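Local coordinates for galactan 1,3-beta-galactosidase (Phanerochaete chrysosporium, PDB 7BYT), which probably hydrolyses beta-1,3-galactans from the chain end as a family 43 glycoside hydrolase, with a carbohydrate-binding module that holds calcium and galactose, at residues V80-V85 against S135-I140; L186-I191 against Y240-F245; W208-N213 against A235-Y240. All coordinates share one frame; numbering follows the deposited sequence. Where two conformers were deposited one is given.

Contact 1 of 3, residues V80-V85 against S135-I140; sequences VERPKV and SRDESI. With GLA (alpha-D-galactopyranose), chain F.
With CG anti to the carbonyl carbon (chi1 -62°) and the chain extended as far as NE, Arg82 delivers its guanidinium to the bound galactose, where Asp137, turned the same way about its first torsion, presents a carboxylate. The two planes stand 52° apart. Asp137 OD2 is 3.5 Å from Arg82 NE but well out of the guanidinium plane, so this salt bridge rests on charge alone. Arg82 NE instead donates to galactose O3 at 3.0 Å, and Arg82 NH2 to its O2 at 2.9 Å, while NH1 bonds Asn243 O. O2 in turn donates to Asp137 OD2 at 2.6 Å, linking the guanidinium and the carboxylate through the sugar hydroxyl, while O4 donates to Glu81 OE1 at 2.7 Å. A water gives its protons to Glu81 OE1 and Asp137 OD1, spanning two nearby like charges; Tyr105 holds the other oxygen of Glu81. Along the strands, Glu138 OE1 lies 2.7 Å from Arg82 O. Lys84 CD rests 3.5 Å from Ser139 OG, its NZ donating to Pro83 O and Ala22 O. Strands 79-88 and 138-142 each edge a separate four-stranded sheet; their segments run 8° from parallel, as expected for inner strands of adjacent propeller blades.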
loop_
_atom_site.group_PDB
_atom_site.type_symbol
_atom_site.label_atom_id
_atom_site.label_comp_id
_atom_site.label_asym_id
_atom_site.label_seq_id
_atom_site.Cartn_x
_atom_site.Cartn_y
_atom_site.Cartn_z
ATOM N N VAL A 80 2.800 17.815 2.343
ATOM C CA VAL A 80 2.552 17.455 0.950
ATOM C C VAL A 80 2.303 15.955 0.930
ATOM O O VAL A 80 3.192 15.175 1.295
ATOM C CB VAL A 80 3.755 17.799 0.056
ATOM C CG1 VAL A 80 3.600 17.170 -1.310
ATOM C CG2 VAL A 80 3.940 19.315 -0.041
ATOM N N GLU A 81 1.102 15.545 0.522
ATOM C CA GLU A 81 0.727 14.137 0.581
ATOM C C GLU A 81 0.108 13.669 -0.726
ATOM O O GLU A 81 -0.479 14.449 -1.484
ATOM C CB GLU A 81 -0.262 13.874 1.734
ATOM C CG GLU A 81 0.435 13.827 3.086
ATOM C CD GLU A 81 -0.509 13.748 4.274
ATOM O OE1 GLU A 81 -1.745 13.745 4.086
ATOM O OE2 GLU A 81 -0.000 13.687 5.415
ATOM N N ARG A 82 0.265 12.375 -0.987
ATOM C CA ARG A 82 -0.447 11.689 -2.060
ATOM C C ARG A 82 -0.274 12.339 -3.439
ATOM O O ARG A 82 -1.256 12.661 -4.113
ATOM C CB ARG A 82 -1.916 11.516 -1.699
ATOM C CG ARG A 82 -2.074 10.652 -0.428
ATOM C CD ARG A 82 -3.534 10.376 -0.055
ATOM N NE ARG A 82 -3.601 9.556 1.155
ATOM C CZ ARG A 82 -3.509 8.226 1.152
ATOM N NH1 ARG A 82 -3.345 7.571 0.003
ATOM N NH2 ARG A 82 -3.575 7.543 2.287
ATOM N N PRO A 83 0.961 12.517 -3.896
ATOM C CA PRO A 83 1.166 13.125 -5.215
ATOM C C PRO A 83 0.621 12.217 -6.308
ATOM O O PRO A 83 0.614 10.990 -6.186
ATOM C CB PRO A 83 2.694 13.233 -5.315
ATOM C CG PRO A 83 3.187 12.064 -4.473
ATOM C CD PRO A 83 2.224 12.035 -3.304
ATOM N N LYS A 84 0.168 12.838 -7.387
ATOM C CA LYS A 84 -0.338 12.138 -8.558
ATOM C C LYS A 84 0.096 12.924 -9.779
ATOM O O LYS A 84 0.130 14.153 -9.732
ATOM C CB LYS A 84 -1.876 12.100 -8.554
ATOM C CG LYS A 84 -2.503 11.510 -7.280
ATOM C CD LYS A 84 -2.409 9.983 -7.276
ATOM C CE LYS A 84 -2.689 9.402 -5.890
ATOM N NZ LYS A 84 -1.498 9.429 -4.994
ATOM N N VAL A 85 0.436 12.231 -10.866
ATOM C CA VAL A 85 0.903 12.894 -12.082
ATOM C C VAL A 85 0.160 12.329 -13.279
ATOM O O VAL A 85 0.076 11.105 -13.444
ATOM C CB VAL A 85 2.423 12.733 -12.288
ATOM C CG1 VAL A 85 2.852 13.385 -13.602
ATOM C CG2 VAL A 85 3.188 13.330 -11.128
ATOM N N SER A 135 -10.146 20.276 0.502
ATOM C CA SER A 135 -9.663 19.050 -0.120
ATOM C C SER A 135 -8.533 18.532 0.755
ATOM O O SER A 135 -7.575 19.263 1.033
ATOM C CB SER A 135 -9.190 19.330 -1.549
ATOM O OG SER A 135 -8.678 18.160 -2.168
ATOM N N ARG A 136 -8.667 17.292 1.233
ATOM C CA ARG A 136 -7.586 16.638 1.969
ATOM C C ARG A 136 -7.071 15.462 1.152
ATOM O O ARG A 136 -6.423 15.687 0.129
ATOM C CB ARG A 136 -7.994 16.321 3.417
ATOM C CG ARG A 136 -8.110 17.603 4.255
ATOM C CD ARG A 136 -8.557 17.343 5.694
ATOM N NE ARG A 136 -8.550 18.568 6.498
ATOM C CZ ARG A 136 -9.557 19.435 6.539
ATOM N NH1 ARG A 136 -10.648 19.222 5.806
ATOM N NH2 ARG A 136 -9.473 20.516 7.299
ATOM N N ASP A 137 -7.328 14.216 1.546
ATOM C CA ASP A 137 -6.925 13.112 0.674
ATOM C C ASP A 137 -7.517 13.318 -0.714
ATOM O O ASP A 137 -8.688 13.686 -0.855
ATOM C CB ASP A 137 -7.449 11.781 1.205
ATOM C CG ASP A 137 -6.602 11.209 2.303
ATOM O OD1 ASP A 137 -5.801 11.950 2.915
ATOM O OD2 ASP A 137 -6.784 10.012 2.596
ATOM N N GLU A 138 -6.707 13.079 -1.740
ATOM C CA GLU A 138 -7.156 13.286 -3.109
ATOM C C GLU A 138 -6.492 12.279 -4.035
ATOM O O GLU A 138 -5.504 11.622 -3.694
ATOM C CB GLU A 138 -6.911 14.724 -3.611
ATOM C CG GLU A 138 -5.475 15.235 -3.418
ATOM C CD GLU A 138 -4.406 14.405 -4.102
ATOM O OE1 GLU A 138 -3.420 14.092 -3.410
ATOM O OE2 GLU A 138 -4.512 14.115 -5.312
ATOM N N SER A 139 -7.056 12.184 -5.230
ATOM C CA SER A 139 -6.403 11.560 -6.370
ATOM C C SER A 139 -6.841 12.293 -7.621
ATOM O O SER A 139 -7.755 13.115 -7.596
ATOM C CB SER A 139 -6.739 10.074 -6.492
ATOM O OG SER A 139 -5.845 9.438 -7.403
ATOM N N ILE A 140 -6.175 11.984 -8.721
ATOM C CA ILE A 140 -6.566 12.487 -10.029
ATOM C C ILE A 140 -6.813 11.303 -10.939
ATOM O O ILE A 140 -6.038 10.339 -10.943
ATOM C CB ILE A 140 -5.371 13.288 -10.593
ATOM C CG1 ILE A 140 -5.039 14.477 -9.693
ATOM C CG2 ILE A 140 -5.613 13.696 -12.041
ATOM C CD1 ILE A 140 -6.049 15.576 -9.781
HETATM C C1 GLA F . -4.749 9.252 6.606
HETATM C C2 GLA F . -4.544 9.900 5.248
HETATM C C3 GLA F . -3.060 10.195 5.073
HETATM C C4 GLA F . -2.615 11.172 6.165
HETATM C C5 GLA F . -2.970 10.588 7.540
HETATM C C6 GLA F . -2.689 11.581 8.670
HETATM O O1 GLA F . -3.963 8.047 6.693
HETATM O O2 GLA F . -5.034 9.006 4.253
HETATM O O3 GLA F . -2.783 10.722 3.769
HETATM O O4 GLA F . -3.195 12.479 5.981
HETATM O O5 GLA F . -4.350 10.194 7.608
HETATM O O6 GLA F . -3.643 12.649 8.648
HETATM O O HOH W 1 -3.528 13.074 2.061
#

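Contact 2 of 3, residues L186-I191 against Y240-F245; sequences LEAPGI and YSQNAF. With GLA (alpha-D-galactopyranose), chain F.
Glu187 and Gln242 line the anomeric side of the galactose pocket, at the inner strands of two adjacent blades of the family 43 propeller. Gln242 CG is anti to the backbone N (chi1 -176°) and the chain is extended beyond it, which carries the amide to the sugar. There Gln242 NE2 makes weak hydrogen bonds to galactose O2 at 3.1 Å and to Glu187 OE2 at 3.5 Å. The two side chains meet at about a right angle, with carboxylate and amide planes 53° apart, and Glu187 OE2 stands 3.5 Å from galactose C1. One residue further along, Asn243 ND2 donates to Ala188 O at 2.9 Å along a nearly straight path (160°), the acceptor lying in the amide plane. A water donates to Pro189 O and Ala244 O, bridging the strands where Ala244 and Phe245 form a classic beta bulge opposite Met256. With an alanine in place of Glu187, Gln242 NE2 would probably lose one weak acceptor and the anomeric carbon its neighbouring carboxylate. Trp260 NE1 donates to Gln242 OE1 and Ser203 OG bonds to NE2, so these two probably set the amide's orientation, placing it to meet galactose O1 and O2 together, though weakly at O2.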
loop_
_atom_site.group_PDB
_atom_site.type_symbol
_atom_site.label_atom_id
_atom_site.label_comp_id
_atom_site.label_asym_id
_atom_site.label_seq_id
_atom_site.Cartn_x
_atom_site.Cartn_y
_atom_site.Cartn_z
ATOM N N LEU A 186 -15.138 9.200 3.259
ATOM C CA LEU A 186 -14.190 8.453 2.441
ATOM C C LEU A 186 -12.886 9.220 2.287
ATOM O O LEU A 186 -12.880 10.447 2.145
ATOM C CB LEU A 186 -14.769 8.193 1.048
ATOM C CG LEU A 186 -16.019 7.319 1.015
ATOM C CD1 LEU A 186 -16.511 7.231 -0.421
ATOM C CD2 LEU A 186 -15.730 5.920 1.553
ATOM N N GLU A 187 -11.778 8.495 2.283
ATOM C CA GLU A 187 -10.503 9.109 1.929
ATOM C C GLU A 187 -9.686 8.107 1.117
ATOM O O GLU A 187 -10.215 7.103 0.626
ATOM C CB GLU A 187 -9.803 9.785 3.119
ATOM C CG GLU A 187 -9.438 8.863 4.225
ATOM C CD GLU A 187 -8.651 9.532 5.374
ATOM O OE1 GLU A 187 -8.524 10.783 5.488
ATOM O OE2 GLU A 187 -8.154 8.763 6.206
ATOM N N ALA A 188 -8.419 8.438 0.881
ATOM C CA ALA A 188 -7.502 7.624 0.076
ATOM C C ALA A 188 -8.140 7.096 -1.213
ATOM O O ALA A 188 -8.086 5.887 -1.484
ATOM C CB ALA A 188 -6.941 6.475 0.920
ATOM N N PRO A 189 -8.727 7.955 -2.046
ATOM C CA PRO A 189 -9.433 7.464 -3.235
ATOM C C PRO A 189 -8.509 7.112 -4.399
ATOM O O PRO A 189 -7.382 7.602 -4.529
ATOM C CB PRO A 189 -10.303 8.660 -3.626
ATOM C CG PRO A 189 -9.449 9.847 -3.216
ATOM C CD PRO A 189 -8.863 9.420 -1.898
ATOM N N GLY A 190 -9.041 6.258 -5.274
ATOM C CA GLY A 190 -8.525 6.085 -6.621
ATOM C C GLY A 190 -9.647 5.564 -7.487
ATOM O O GLY A 190 -10.601 4.966 -6.984
ATOM N N ILE A 191 -9.548 5.805 -8.798
ATOM C CA ILE A 191 -10.506 5.233 -9.744
ATOM C C ILE A 191 -9.765 4.450 -10.819
ATOM O O ILE A 191 -8.768 4.930 -11.376
ATOM C CB ILE A 191 -11.420 6.296 -10.386
ATOM C CG1 ILE A 191 -12.483 6.727 -9.374
ATOM C CG2 ILE A 191 -12.093 5.755 -11.658
ATOM C CD1 ILE A 191 -13.387 7.854 -9.872
ATOM N N TYR A 240 -4.154 -4.998 6.386
ATOM C CA TYR A 240 -3.376 -3.947 7.046
ATOM C C TYR A 240 -2.733 -3.005 6.028
ATOM O O TYR A 240 -1.508 -2.959 5.852
ATOM C CB TYR A 240 -2.320 -4.524 7.992
ATOM C CG TYR A 240 -1.809 -3.584 9.072
ATOM C CD1 TYR A 240 -1.803 -2.194 8.917
ATOM C CD2 TYR A 240 -1.349 -4.103 10.271
ATOM C CE1 TYR A 240 -1.328 -1.361 9.928
ATOM C CE2 TYR A 240 -0.880 -3.280 11.282
ATOM C CZ TYR A 240 -0.879 -1.916 11.109
ATOM O OH TYR A 240 -0.418 -1.125 12.139
ATOM N N SER A 241 -3.591 -2.212 5.394
ATOM C CA SER A 241 -3.100 -1.211 4.457
ATOM C C SER A 241 -4.175 -0.159 4.236
ATOM O O SER A 241 -5.301 -0.272 4.725
ATOM C CB SER A 241 -2.659 -1.848 3.130
ATOM O OG SER A 241 -3.795 -2.278 2.395
ATOM N N GLN A 242 -3.798 0.868 3.475
ATOM C CA GLN A 242 -4.721 1.904 3.034
ATOM C C GLN A 242 -4.432 2.200 1.573
ATOM O O GLN A 242 -3.268 2.343 1.190
ATOM C CB GLN A 242 -4.547 3.178 3.869
ATOM C CG GLN A 242 -5.547 4.270 3.509
ATOM C CD GLN A 242 -5.343 5.549 4.290
ATOM O OE1 GLN A 242 -4.217 5.872 4.707
ATOM N NE2 GLN A 242 -6.429 6.303 4.488
ATOM N N ASN A 243 -5.477 2.314 0.779
ATOM C CA ASN A 243 -5.344 2.571 -0.662
ATOM C C ASN A 243 -4.422 3.740 -0.926
ATOM O O ASN A 243 -4.469 4.753 -0.210
ATOM C CB ASN A 243 -6.714 2.881 -1.248
ATOM C CG ASN A 243 -6.757 2.773 -2.741
ATOM O OD1 ASN A 243 -6.223 1.830 -3.322
ATOM N ND2 ASN A 243 -7.416 3.742 -3.389
ATOM N N ALA A 244 -3.657 3.613 -2.008
ATOM C CA ALA A 244 -2.851 4.727 -2.493
ATOM C C ALA A 244 -3.043 4.917 -3.993
ATOM O O ALA A 244 -3.278 6.039 -4.453
ATOM C CB ALA A 244 -1.359 4.536 -2.170
ATOM N N PHE A 245 -2.948 3.841 -4.763
ATOM C CA PHE A 245 -3.083 3.947 -6.208
ATOM C C PHE A 245 -3.609 2.633 -6.759
ATOM O O PHE A 245 -3.208 1.560 -6.305
ATOM C CB PHE A 245 -1.749 4.298 -6.884
ATOM C CG PHE A 245 -1.920 4.867 -8.249
ATOM C CD1 PHE A 245 -2.196 6.217 -8.411
ATOM C CD2 PHE A 245 -1.872 4.051 -9.363
ATOM C CE1 PHE A 245 -2.382 6.748 -9.672
ATOM C CE2 PHE A 245 -2.059 4.581 -10.632
ATOM C CZ PHE A 245 -2.321 5.928 -10.783
HETATM C C1 GLA F . -4.749 9.252 6.606
HETATM C C2 GLA F . -4.544 9.900 5.248
HETATM C C3 GLA F . -3.060 10.195 5.073
HETATM C C4 GLA F . -2.615 11.172 6.165
HETATM C C5 GLA F . -2.970 10.588 7.540
HETATM C C6 GLA F . -2.689 11.581 8.670
HETATM O O1 GLA F . -3.963 8.047 6.693
HETATM O O2 GLA F . -5.034 9.006 4.253
HETATM O O3 GLA F . -2.783 10.722 3.769
HETATM O O4 GLA F . -3.195 12.479 5.981
HETATM O O5 GLA F . -4.350 10.194 7.608
HETATM O O6 GLA F . -3.643 12.649 8.648
HETATM O O HOH W 2 -5.262 7.028 -6.181
#

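Contact 3 of 3, residues W208-N213 against A235-Y240; sequences WAPNPN and ATRTWY. With GLA (alpha-D-galactopyranose), chain F.
Over the centre of one face of the Arg237 guanidinium sits Pro210 CG, 3.5 Å above the plane. Arg237 NH2 in turn lies over the rim of one face of the Tyr240 ring, a cation-pi contact, and Pro210 CG approaches Tyr240 CD1 obliquely at 3.5 Å. The bend of Arg237 at chi3 (-62°) folds its head back to where proline and tyrosine can both touch it. Two residues before Pro210, the Trp208 ring offers a face to the galactose, whose C6 is 3.4 Å from Trp208 CE2, a CH-pi contact toward the rim. Polar closure comes from Thr238: its OG1 donates to Asn211 O at 2.8 Å, the donor tilted 18° from the carbonyl plane, and also stands 2.8 Å from Asn213 N. Residues Arg237 to Tyr240 all have positive phi, making a short left-handed helical turn that Thr236 begins with an ST motif, its OG1 accepting from Trp239 N at 3.1 Å. Asp385 of the carbohydrate-binding module takes Arg237 NH2 in a salt bridge and bonds Tyr240 OH, so the turn also meets that module. Residues 208-213 lie in the loop between strands 197-204 and 214-218, and the turn runs directly into strand 242-249.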
loop_
_atom_site.group_PDB
_atom_site.type_symbol
_atom_site.label_atom_id
_atom_site.label_comp_id
_atom_site.label_asym_id
_atom_site.label_seq_id
_atom_site.Cartn_x
_atom_site.Cartn_y
_atom_site.Cartn_z
ATOM N N TRP A 208 -4.234 7.358 10.731
ATOM C CA TRP A 208 -3.221 6.451 10.207
ATOM C C TRP A 208 -3.599 4.978 10.354
ATOM O O TRP A 208 -2.940 4.137 9.742
ATOM C CB TRP A 208 -1.870 6.663 10.917
ATOM C CG TRP A 208 -1.207 8.017 10.764
ATOM C CD1 TRP A 208 -1.063 8.961 11.735
ATOM C CD2 TRP A 208 -0.560 8.546 9.593
ATOM N NE1 TRP A 208 -0.385 10.051 11.240
ATOM C CE2 TRP A 208 -0.057 9.819 9.932
ATOM C CE3 TRP A 208 -0.359 8.069 8.295
ATOM C CZ2 TRP A 208 0.629 10.622 9.015
ATOM C CZ3 TRP A 208 0.319 8.867 7.387
ATOM C CH2 TRP A 208 0.800 10.133 7.752
ATOM N N ALA A 209 -4.618 4.643 11.147
ATOM C CA ALA A 209 -4.972 3.241 11.359
ATOM C C ALA A 209 -5.690 2.685 10.129
ATOM O O ALA A 209 -6.502 3.386 9.515
ATOM C CB ALA A 209 -5.891 3.094 12.569
ATOM N N PRO A 210 -5.435 1.432 9.761
ATOM C CA PRO A 210 -6.080 0.859 8.576
ATOM C C PRO A 210 -7.526 0.495 8.871
ATOM O O PRO A 210 -7.910 0.229 10.009
ATOM C CB PRO A 210 -5.253 -0.408 8.334
ATOM C CG PRO A 210 -4.897 -0.864 9.733
ATOM C CD PRO A 210 -4.591 0.436 10.459
ATOM N N ASN A 211 -8.331 0.455 7.813
ATOM C CA ASN A 211 -9.730 0.079 7.965
ATOM C C ASN A 211 -10.142 -0.638 6.695
ATOM O O ASN A 211 -9.379 -0.675 5.722
ATOM C CB ASN A 211 -10.618 1.303 8.261
ATOM C CG ASN A 211 -10.586 2.344 7.159
ATOM O OD1 ASN A 211 -11.076 2.108 6.058
ATOM N ND2 ASN A 211 -10.030 3.517 7.460
ATOM N N PRO A 212 -11.324 -1.277 6.679
ATOM C CA PRO A 212 -11.728 -2.008 5.466
ATOM C C PRO A 212 -11.999 -1.097 4.280
ATOM O O PRO A 212 -12.966 -0.327 4.296
ATOM C CB PRO A 212 -13.002 -2.746 5.901
ATOM C CG PRO A 212 -12.889 -2.829 7.405
ATOM C CD PRO A 212 -12.228 -1.551 7.810
ATOM N N ASN A 213 -11.174 -1.184 3.236
ATOM C CA ASN A 213 -11.359 -0.311 2.089
ATOM C C ASN A 213 -12.469 -0.861 1.196
ATOM O O ASN A 213 -12.754 -2.067 1.182
ATOM C CB ASN A 213 -10.053 -0.170 1.297
ATOM C CG ASN A 213 -9.016 0.738 1.978
ATOM O OD1 ASN A 213 -8.127 1.248 1.297
ATOM N ND2 ASN A 213 -9.102 0.915 3.299
ATOM N N ALA A 235 -12.260 -8.132 8.451
ATOM C CA ALA A 235 -11.483 -8.201 9.688
ATOM C C ALA A 235 -10.014 -7.850 9.469
ATOM O O ALA A 235 -9.338 -7.412 10.406
ATOM C CB ALA A 235 -11.607 -9.579 10.346
ATOM N N THR A 236 -9.498 -8.055 8.250
ATOM C CA THR A 236 -8.080 -7.830 7.985
ATOM C C THR A 236 -7.720 -6.367 7.789
ATOM O O THR A 236 -6.528 -6.064 7.702
ATOM C CB THR A 236 -7.597 -8.594 6.740
ATOM O OG1 THR A 236 -8.157 -8.018 5.542
ATOM C CG2 THR A 236 -7.941 -10.080 6.821
ATOM N N ARG A 237 -8.697 -5.461 7.707
ATOM C CA ARG A 237 -8.410 -4.036 7.514
ATOM C C ARG A 237 -7.584 -3.815 6.249
ATOM O O ARG A 237 -6.514 -3.196 6.271
ATOM C CB ARG A 237 -7.742 -3.418 8.753
ATOM C CG ARG A 237 -8.460 -3.775 10.067
ATOM C CD ARG A 237 -7.720 -3.250 11.301
ATOM N NE ARG A 237 -6.390 -3.853 11.399
ATOM C CZ ARG A 237 -5.418 -3.382 12.168
ATOM N NH1 ARG A 237 -5.623 -2.314 12.921
ATOM N NH2 ARG A 237 -4.235 -3.979 12.172
ATOM N N THR A 238 -8.097 -4.342 5.132
ATOM C CA THR A 238 -7.402 -4.303 3.839
ATOM C C THR A 238 -6.025 -4.961 3.936
ATOM O O THR A 238 -5.034 -4.455 3.411
ATOM C CB THR A 238 -7.341 -2.885 3.242
ATOM O OG1 THR A 238 -8.559 -2.175 3.533
ATOM C CG2 THR A 238 -7.192 -2.947 1.720
ATOM N N TRP A 239 -5.963 -6.104 4.621
ATOM C CA TRP A 239 -4.695 -6.787 4.860
ATOM C C TRP A 239 -3.676 -5.815 5.448
ATOM O O TRP A 239 -2.502 -5.793 5.069
ATOM C CB TRP A 239 -4.188 -7.470 3.588
ATOM C CG TRP A 239 -5.117 -8.550 3.112
ATOM C CD1 TRP A 239 -5.962 -8.494 2.042
ATOM C CD2 TRP A 239 -5.286 -9.846 3.694
ATOM N NE1 TRP A 239 -6.660 -9.679 1.923
ATOM C CE2 TRP A 239 -6.262 -10.524 2.928
ATOM C CE3 TRP A 239 -4.721 -10.495 4.797
ATOM C CZ2 TRP A 239 -6.667 -11.825 3.220
ATOM C CZ3 TRP A 239 -5.120 -11.792 5.079
ATOM C CH2 TRP A 239 -6.091 -12.439 4.297
ATOM N N TYR A 240 -4.154 -4.998 6.386
ATOM C CA TYR A 240 -3.376 -3.947 7.046
ATOM C C TYR A 240 -2.733 -3.005 6.028
ATOM O O TYR A 240 -1.508 -2.959 5.852
ATOM C CB TYR A 240 -2.320 -4.524 7.992
ATOM C CG TYR A 240 -1.809 -3.584 9.072
ATOM C CD1 TYR A 240 -1.803 -2.194 8.917
ATOM C CD2 TYR A 240 -1.349 -4.103 10.271
ATOM C CE1 TYR A 240 -1.328 -1.361 9.928
ATOM C CE2 TYR A 240 -0.880 -3.280 11.282
ATOM C CZ TYR A 240 -0.879 -1.916 11.109
ATOM O OH TYR A 240 -0.418 -1.125 12.139
HETATM C C1 GLA F . -4.749 9.252 6.606
HETATM C C2 GLA F . -4.544 9.900 5.248
HETATM C C3 GLA F . -3.060 10.195 5.073
HETATM C C4 GLA F . -2.615 11.172 6.165
HETATM C C5 GLA F . -2.970 10.588 7.540
HETATM C C6 GLA F . -2.689 11.581 8.670
HETATM O O1 GLA F . -3.963 8.047 6.693
HETATM O O2 GLA F . -5.034 9.006 4.253
HETATM O O3 GLA F . -2.783 10.722 3.769
HETATM O O4 GLA F . -3.195 12.479 5.981
HETATM O O5 GLA F . -4.350 10.194 7.608
HETATM O O6 GLA F . -3.643 12.649 8.648
#

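The three contacts follow the galactose pocket round the propeller axis. Contact 1 joins the inner strands of the second and third blades and closes before contact 2 opens; contact 2 joins the fourth and fifth, and contact 3 is nested within its loop, sharing Tyr240. Centres of contacts 1 and 2 are about 11 Å apart, those of contacts 2 and 3 about 10 Å, and those of contacts 1 and 3 about 20 Å. Probable hydrogen bonds connect neighbours: Asp137 OD2 with Ala188 N and Arg82 NH1 with Asn243 O between the first two, Asn213 OD1 with Asn243 N between the last two. All three touch the same sugar, so four blades contribute to one site.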